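Local coordinates for protein 4-oxalocrotonate decarboxylase NahK (PDB 5D2K) that catalyses the magnesium-assisted decarboxylation of (3E)-2-oxohex-3-enedioate to 2-oxopent-4-enoate and carbon dioxide in naphthalene degradation, at residues 69-73 with 85-89; 147-153 with 166-172. The protein carries 1 engineered substitution. All coordinates share one frame; numbering follows the deposited sequence.

Contact 1 (69-73 with 85-89); sequences KMGLT and TPIYG. With OOG (2-oxoadipic acid), chain D; EDO (1,2-ethanediol), chain H.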
loop_
_atom_site.group_PDB
_atom_site.type_symbol
_atom_site.label_atom_id
_atom_site.label_comp_id
_atom_site.label_asym_id
_atom_site.label_seq_id
_atom_site.Cartn_x
_atom_site.Cartn_y
_atom_site.Cartn_z
ATOM N N LYS A 69 0.803 -4.089 -2.089
ATOM C CA LYS A 69 0.334 -3.557 -0.807
ATOM C C LYS A 69 -1.143 -3.851 -0.599
ATOM O O LYS A 69 -1.918 -3.944 -1.545
ATOM C CB LYS A 69 0.604 -2.040 -0.659
ATOM C CG LYS A 69 0.250 -1.131 -1.845
ATOM C CD LYS A 69 -1.168 -0.560 -1.802
ATOM C CE LYS A 69 -1.451 0.269 -0.552
ATOM N NZ LYS A 69 -1.202 1.763 -0.609
ATOM N N MET A 70 -1.504 -4.060 0.658
ATOM C CA MET A 70 -2.901 -4.123 1.069
ATOM C C MET A 70 -3.273 -2.816 1.731
ATOM O O MET A 70 -2.475 -2.252 2.502
ATOM C CB MET A 70 -3.134 -5.293 2.019
ATOM C CG MET A 70 -3.170 -6.637 1.304
ATOM S SD MET A 70 -4.678 -6.883 0.361
ATOM C CE MET A 70 -5.870 -6.997 1.682
ATOM N N GLY A 71 -4.470 -2.328 1.429
ATOM C CA GLY A 71 -4.945 -1.088 2.011
ATOM C C GLY A 71 -6.305 -1.229 2.658
ATOM O O GLY A 71 -7.084 -2.127 2.305
ATOM N N LEU A 72 -6.582 -0.325 3.598
ATOM C CA LEU A 72 -7.848 -0.292 4.319
ATOM C C LEU A 72 -8.087 -1.624 5.019
ATOM O O LEU A 72 -9.113 -2.277 4.837
ATOM C CB LEU A 72 -8.996 0.050 3.374
ATOM C CG LEU A 72 -8.682 1.294 2.528
ATOM C CD1 LEU A 72 -9.845 1.647 1.633
ATOM C CD2 LEU A 72 -8.274 2.491 3.406
ATOM N N THR A 73 -7.117 -2.010 5.832
ATOM C CA THR A 73 -7.160 -3.281 6.538
ATOM C C THR A 73 -7.317 -3.074 8.040
ATOM O O THR A 73 -7.541 -4.018 8.782
ATOM C CB THR A 73 -5.884 -4.119 6.284
ATOM O OG1 THR A 73 -4.721 -3.369 6.663
ATOM C CG2 THR A 73 -5.779 -4.497 4.817
ATOM N N THR A 85 -13.773 -1.364 2.881
ATOM C CA THR A 85 -13.454 -2.449 1.957
ATOM C C THR A 85 -11.948 -2.540 1.692
ATOM O O THR A 85 -11.362 -1.610 1.131
ATOM C CB THR A 85 -14.179 -2.268 0.606
ATOM O OG1 THR A 85 -13.715 -1.069 -0.026
ATOM C CG2 THR A 85 -15.688 -2.174 0.808
ATOM N N PRO A 86 -11.317 -3.659 2.085
ATOM C CA PRO A 86 -9.882 -3.837 1.827
ATOM C C PRO A 86 -9.578 -3.955 0.345
ATOM O O PRO A 86 -10.295 -4.622 -0.407
ATOM C CB PRO A 86 -9.545 -5.144 2.540
ATOM C CG PRO A 86 -10.682 -5.362 3.514
ATOM C CD PRO A 86 -11.881 -4.804 2.817
ATOM N N ILE A 87 -8.491 -3.309 -0.051
ATOM C CA ILE A 87 -8.084 -3.229 -1.447
ATOM C C ILE A 87 -6.601 -3.541 -1.553
ATOM O O ILE A 87 -5.891 -3.571 -0.537
ATOM C CB ILE A 87 -8.365 -1.829 -2.025
ATOM C CG1 ILE A 87 -7.590 -0.768 -1.239
ATOM C CG2 ILE A 87 -9.869 -1.532 -1.983
ATOM C CD1 ILE A 87 -7.803 0.665 -1.768
ATOM N N TYR A 88 -6.123 -3.783 -2.769
ATOM C CA TYR A 88 -4.694 -3.942 -2.965
ATOM C C TYR A 88 -4.217 -3.036 -4.107
ATOM O O TYR A 88 -5.022 -2.518 -4.877
ATOM C CB TYR A 88 -4.316 -5.409 -3.237
ATOM C CG TYR A 88 -4.772 -5.977 -4.573
ATOM C CD1 TYR A 88 -4.064 -5.728 -5.746
ATOM C CD2 TYR A 88 -5.914 -6.774 -4.652
ATOM C CE1 TYR A 88 -4.485 -6.261 -6.960
ATOM C CE2 TYR A 88 -6.338 -7.313 -5.850
ATOM C CZ TYR A 88 -5.627 -7.049 -7.006
ATOM O OH TYR A 88 -6.053 -7.577 -8.211
ATOM N N GLY A 89 -2.905 -2.848 -4.177
ATOM C CA GLY A 89 -2.265 -2.167 -5.291
ATOM C C GLY A 89 -0.854 -2.705 -5.435
ATOM O O GLY A 89 -0.438 -3.582 -4.671
HETATM C C2 OOG D . -5.572 4.247 0.346
HETATM C C3 OOG D . -4.306 3.521 0.771
HETATM C C4 OOG D . -4.587 2.581 1.925
HETATM C C6 OOG D . -3.330 1.450 3.910
HETATM O O4 OOG D . -2.266 0.999 4.394
HETATM O O3 OOG D . -4.395 1.438 4.577
HETATM C C5 OOG D . -3.310 2.027 2.516
HETATM C C1 OOG D . -5.636 5.610 1.006
HETATM O O1 OOG D . -5.613 6.667 0.311
HETATM O O2 OOG D . -5.721 5.682 2.260
HETATM O O5 OOG D . -2.257 2.021 1.917
HETATM C C1 EDO H . -9.755 -8.239 -7.748
HETATM O O1 EDO H . -8.494 -8.941 -7.813
HETATM C C2 EDO H . -10.286 -8.190 -6.316
HETATM O O2 EDO H . -11.691 -7.880 -6.327
#

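Contact 2 (147-153 with 166-172); sequences EVIDSRY and DNASSTR. With MG (magnesium ion), chain C; OOG (2-oxoadipic acid), chain D.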
loop_
_atom_site.group_PDB
_atom_site.type_symbol
_atom_site.label_atom_id
_atom_site.label_comp_id
_atom_site.label_asym_id
_atom_site.label_seq_id
_atom_site.Cartn_x
_atom_site.Cartn_y
_atom_site.Cartn_z
ATOM N N GLU A 147 4.864 3.555 4.679
ATOM C CA GLU A 147 4.363 3.939 3.366
ATOM C C GLU A 147 4.168 5.435 3.287
ATOM O O GLU A 147 3.762 6.057 4.251
ATOM C CB GLU A 147 3.032 3.260 3.022
ATOM C CG GLU A 147 2.805 3.273 1.499
ATOM C CD GLU A 147 1.544 2.565 1.017
ATOM O OE1 GLU A 147 0.714 2.128 1.843
ATOM O OE2 GLU A 147 1.382 2.467 -0.219
ATOM N N VAL A 148 4.462 6.002 2.122
ATOM C CA VAL A 148 4.005 7.346 1.791
ATOM C C VAL A 148 2.852 7.181 0.825
ATOM O O VAL A 148 3.053 6.681 -0.288
ATOM C CB VAL A 148 5.104 8.216 1.164
ATOM C CG1 VAL A 148 4.578 9.649 0.957
ATOM C CG2 VAL A 148 6.350 8.224 2.043
ATOM N N ILE A 149 1.648 7.565 1.247
ATOM C CA ILE A 149 0.504 7.519 0.342
ATOM C C ILE A 149 0.177 8.913 -0.146
ATOM O O ILE A 149 0.467 9.906 0.524
ATOM C CB ILE A 149 -0.742 6.886 0.985
ATOM C CG1 ILE A 149 -1.087 7.571 2.305
ATOM C CG2 ILE A 149 -0.551 5.370 1.140
ATOM C CD1 ILE A 149 -2.466 7.164 2.852
ATOM N N ASP A 150 -0.399 8.980 -1.336
ATOM C CA ASP A 150 -0.594 10.265 -1.998
ATOM C C ASP A 150 -1.667 10.115 -3.060
ATOM O O ASP A 150 -1.373 9.957 -4.250
ATOM C CB ASP A 150 0.737 10.749 -2.599
ATOM C CG ASP A 150 0.704 12.203 -3.022
ATOM O OD1 ASP A 150 -0.002 12.991 -2.370
ATOM O OD2 ASP A 150 1.391 12.559 -4.003
ATOM N N SER A 151 -2.927 10.148 -2.634
ATOM C CA SER A 151 -4.031 9.990 -3.573
ATOM C C SER A 151 -3.974 11.051 -4.654
ATOM O O SER A 151 -3.738 12.223 -4.361
ATOM C CB SER A 151 -5.370 10.075 -2.843
ATOM O OG SER A 151 -6.454 10.007 -3.766
ATOM N N ARG A 152 -4.187 10.643 -5.897
ATOM C CA ARG A 152 -4.220 11.616 -6.982
ATOM C C ARG A 152 -5.577 12.336 -7.053
ATOM O O ARG A 152 -5.767 13.195 -7.903
ATOM C CB ARG A 152 -3.876 10.936 -8.319
ATOM C CG ARG A 152 -2.364 10.958 -8.655
ATOM C CD ARG A 152 -1.480 10.324 -7.552
ATOM N NE ARG A 152 -1.771 8.898 -7.391
ATOM C CZ ARG A 152 -0.934 8.008 -6.860
ATOM N NH1 ARG A 152 -1.316 6.731 -6.763
ATOM N NH2 ARG A 152 0.279 8.368 -6.439
ATOM N N TYR A 153 -6.506 12.014 -6.155
ATOM C CA TYR A 153 -7.792 12.715 -6.138
ATOM C C TYR A 153 -7.754 13.894 -5.191
ATOM O O TYR A 153 -7.120 13.835 -4.141
ATOM C CB TYR A 153 -8.928 11.756 -5.771
ATOM C CG TYR A 153 -9.000 10.611 -6.744
ATOM C CD1 TYR A 153 -9.304 10.830 -8.081
ATOM C CD2 TYR A 153 -8.722 9.318 -6.330
ATOM C CE1 TYR A 153 -9.345 9.781 -8.983
ATOM C CE2 TYR A 153 -8.754 8.265 -7.214
ATOM C CZ TYR A 153 -9.069 8.501 -8.537
ATOM O OH TYR A 153 -9.101 7.435 -9.395
ATOM N N ASP A 166 -6.664 4.220 -8.966
ATOM C CA ASP A 166 -5.470 5.020 -8.655
ATOM C C ASP A 166 -4.418 4.216 -7.861
ATOM O O ASP A 166 -3.622 4.775 -7.094
ATOM C CB ASP A 166 -5.908 6.278 -7.876
ATOM C CG ASP A 166 -4.781 7.278 -7.633
ATOM O OD1 ASP A 166 -3.923 7.470 -8.512
ATOM O OD2 ASP A 166 -4.775 7.886 -6.537
ATOM N N ASN A 167 -4.413 2.900 -8.059
ATOM C CA ASN A 167 -3.426 2.026 -7.434
ATOM C C ASN A 167 -3.339 2.214 -5.916
ATOM O O ASN A 167 -2.256 2.215 -5.331
ATOM C CB ASN A 167 -2.048 2.238 -8.067
ATOM C CG ASN A 167 -1.078 1.133 -7.696
ATOM O OD1 ASN A 167 -1.497 0.001 -7.463
ATOM N ND2 ASN A 167 0.207 1.458 -7.613
ATOM N N ALA A 168 -4.501 2.369 -5.294
ATOM C CA ALA A 168 -4.604 2.498 -3.838
ATOM C C ALA A 168 -3.672 3.584 -3.276
ATOM O O ALA A 168 -3.120 3.434 -2.194
ATOM C CB ALA A 168 -4.326 1.152 -3.173
ATOM N N SER A 169 -3.530 4.685 -4.020
ATOM C CA SER A 169 -2.806 5.884 -3.559
ATOM C C SER A 169 -1.301 5.665 -3.352
ATOM O O SER A 169 -0.631 6.470 -2.701
ATOM C CB SER A 169 -3.422 6.415 -2.255
ATOM O OG SER A 169 -4.836 6.570 -2.366
ATOM N N SER A 170 -0.759 4.596 -3.920
ATOM C CA SER A 170 0.645 4.274 -3.686
ATOM C C SER A 170 1.577 5.293 -4.327
ATOM O O SER A 170 1.291 5.811 -5.414
ATOM C CB SER A 170 0.963 2.883 -4.233
ATOM O OG SER A 170 0.110 1.898 -3.672
ATOM N N THR A 171 2.711 5.562 -3.683
ATOM C CA THR A 171 3.701 6.432 -4.317
ATOM C C THR A 171 5.141 6.249 -3.798
ATOM O O THR A 171 6.074 6.293 -4.602
ATOM C CB THR A 171 3.262 7.936 -4.206
ATOM O OG1 THR A 171 3.811 8.682 -5.301
ATOM C CG2 THR A 171 3.667 8.588 -2.874
ATOM N N ARG A 172 5.333 6.034 -2.488
ATOM C CA ARG A 172 6.666 5.723 -1.953
ATOM C C ARG A 172 6.554 4.738 -0.809
ATOM O O ARG A 172 5.505 4.640 -0.180
ATOM C CB ARG A 172 7.399 6.965 -1.423
ATOM C CG ARG A 172 7.582 8.124 -2.420
ATOM C CD ARG A 172 8.688 7.860 -3.439
ATOM N NE ARG A 172 8.875 9.035 -4.304
ATOM C CZ ARG A 172 8.238 9.235 -5.452
ATOM N NH1 ARG A 172 7.368 8.340 -5.913
ATOM N NH2 ARG A 172 8.468 10.347 -6.146
HETATM MG MG MG C . -0.590 1.528 3.260
HETATM C C2 OOG D . -5.572 4.247 0.346
HETATM C C3 OOG D . -4.306 3.521 0.771
HETATM C C4 OOG D . -4.587 2.581 1.925
HETATM C C6 OOG D . -3.330 1.450 3.910
HETATM O O4 OOG D . -2.266 0.999 4.394
HETATM O O3 OOG D . -4.395 1.438 4.577
HETATM C C5 OOG D . -3.310 2.027 2.516
HETATM C C1 OOG D . -5.636 5.610 1.006
HETATM O O1 OOG D . -5.613 6.667 0.311
HETATM O O2 OOG D . -5.721 5.682 2.260
HETATM O O5 OOG D . -2.257 2.021 1.917
HETATM O O HOH W 1 3.324 3.518 -1.774
HETATM O O HOH W 2 1.983 10.709 -5.901
HETATM O O HOH W 3 -6.484 7.386 -4.491
HETATM O O HOH W 4 -0.505 -0.462 2.629
#

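Contact 1 (69-73 with 85-89)
Met70 crosses the base of Tyr88 at a slant, SD standing 3.9 Å from Tyr88 CB, while its methyl CE turns to Pro86 CB; the Met70 chain, bent at chi2 (-73°) and chi3 (-68°), carries SD and CE over toward 85-89. Both residues lie on the sheet face that helix 213-225 covers. The Tyr88 ring leads away from Met70 to stack with Tyr48. Beneath these side chains the strands run antiparallel, and Lys69 with Gly89 and Gly71 with Ile87 each form a doubly hydrogen-bonded pair; Gly71 N to Ile87 O, at 2.7 Å, is the shortest of the four backbone bonds. On the other face Lys69 runs its CD over the backbone of Gly89, 3.7 Å from Gly89 N, and bends at every later torsion to bring NZ within 2.7 Å of the keto oxygen O5 of 2-oxoadipate. Leu72 sets CD1 against Ile87 CD1 at 4.1 Å, and its backbone N donates to the ligand carboxylate oxygen O3 (3.0 Å, 167°). Gly71 matters by what it lacks, since a CB would run into ligand C4. Lys69, also paired with Glu147, and magnesium both sit on O5 and would probably draw electron density toward it, consistent with a metal-assisted decarboxylation.

Contact 2 (147-153 with 166-172)
This is a buried, largely polar contact in which the end of strand 139-149 and the loop after it meet the turn leading into strand 170-175, beside the magnesium site. Val148 and Arg172 form an antiparallel hydrogen-bonded pair, and their side chains cross with the CB atoms 3.7 Å apart. Beyond it the regular pairing gives way, though Asp150 N still donates to Ser169 O at 2.9 Å. Arg152 then takes over. Its chain, bent at chi2 (56°) and chi3 (64°), curls so that NE meets the syn lone pair of Asp166 OD1 at 2.8 Å, with the guanidinium and carboxylate planes nearly perpendicular. The backbone N of Arg152 takes the other oxygen, OD2, in a nearly straight bond (2.9 Å, 174°). Farther round the guanidinium rim, NH1 donates to Asp166 O, and NH1 and NH2 close end-on upon Ser170 O. A leucine in place of this arginine would probably leave the buried Asp166 carboxylate without its countercharge and Ser170 O without two donors, letting the turn shift. That turn, which begins in the Schellman motif ending helix 160-165, with Asn167 as C-prime, presents Ser169 OG to O1 of 2-oxoadipate at 2.8 Å. Across from it Glu147, extended beyond CG, binds magnesium through OE1 at 2.0 Å, while OE2, paired with Lys69, accepts a hydrogen bond from a water that also accepts from Thr171 N and donates to Arg172 O. With Glu114 and Glu116 completing the protein ligands, this is the three-carboxylate metal site of the fumarylacetoacetate hydrolase fold.

In the fold
Both contacts are buried near the middle of the chain, belong to the same mixed sheet and flank 2-oxoadipate, their centres about 12 Å apart. Contact 1 is regular strand pairing, with apolar side chains on both faces and one lysine side chain and one backbone N-H reaching the ligand. Contact 2 has little regular pairing; charge, turn carbonyls and water join its loops. They meet directly where Lys69 NZ salt-bridges Glu147 OE2 at 2.7 Å and probably hydrogen-bonds Ala168 O. Between them they divide the ligand: 69-73, backed by 85-89, serves the keto acid end, while 147-153 with 166-172 supplies a magnesium ligand there and holds the far carboxylate through Ser169.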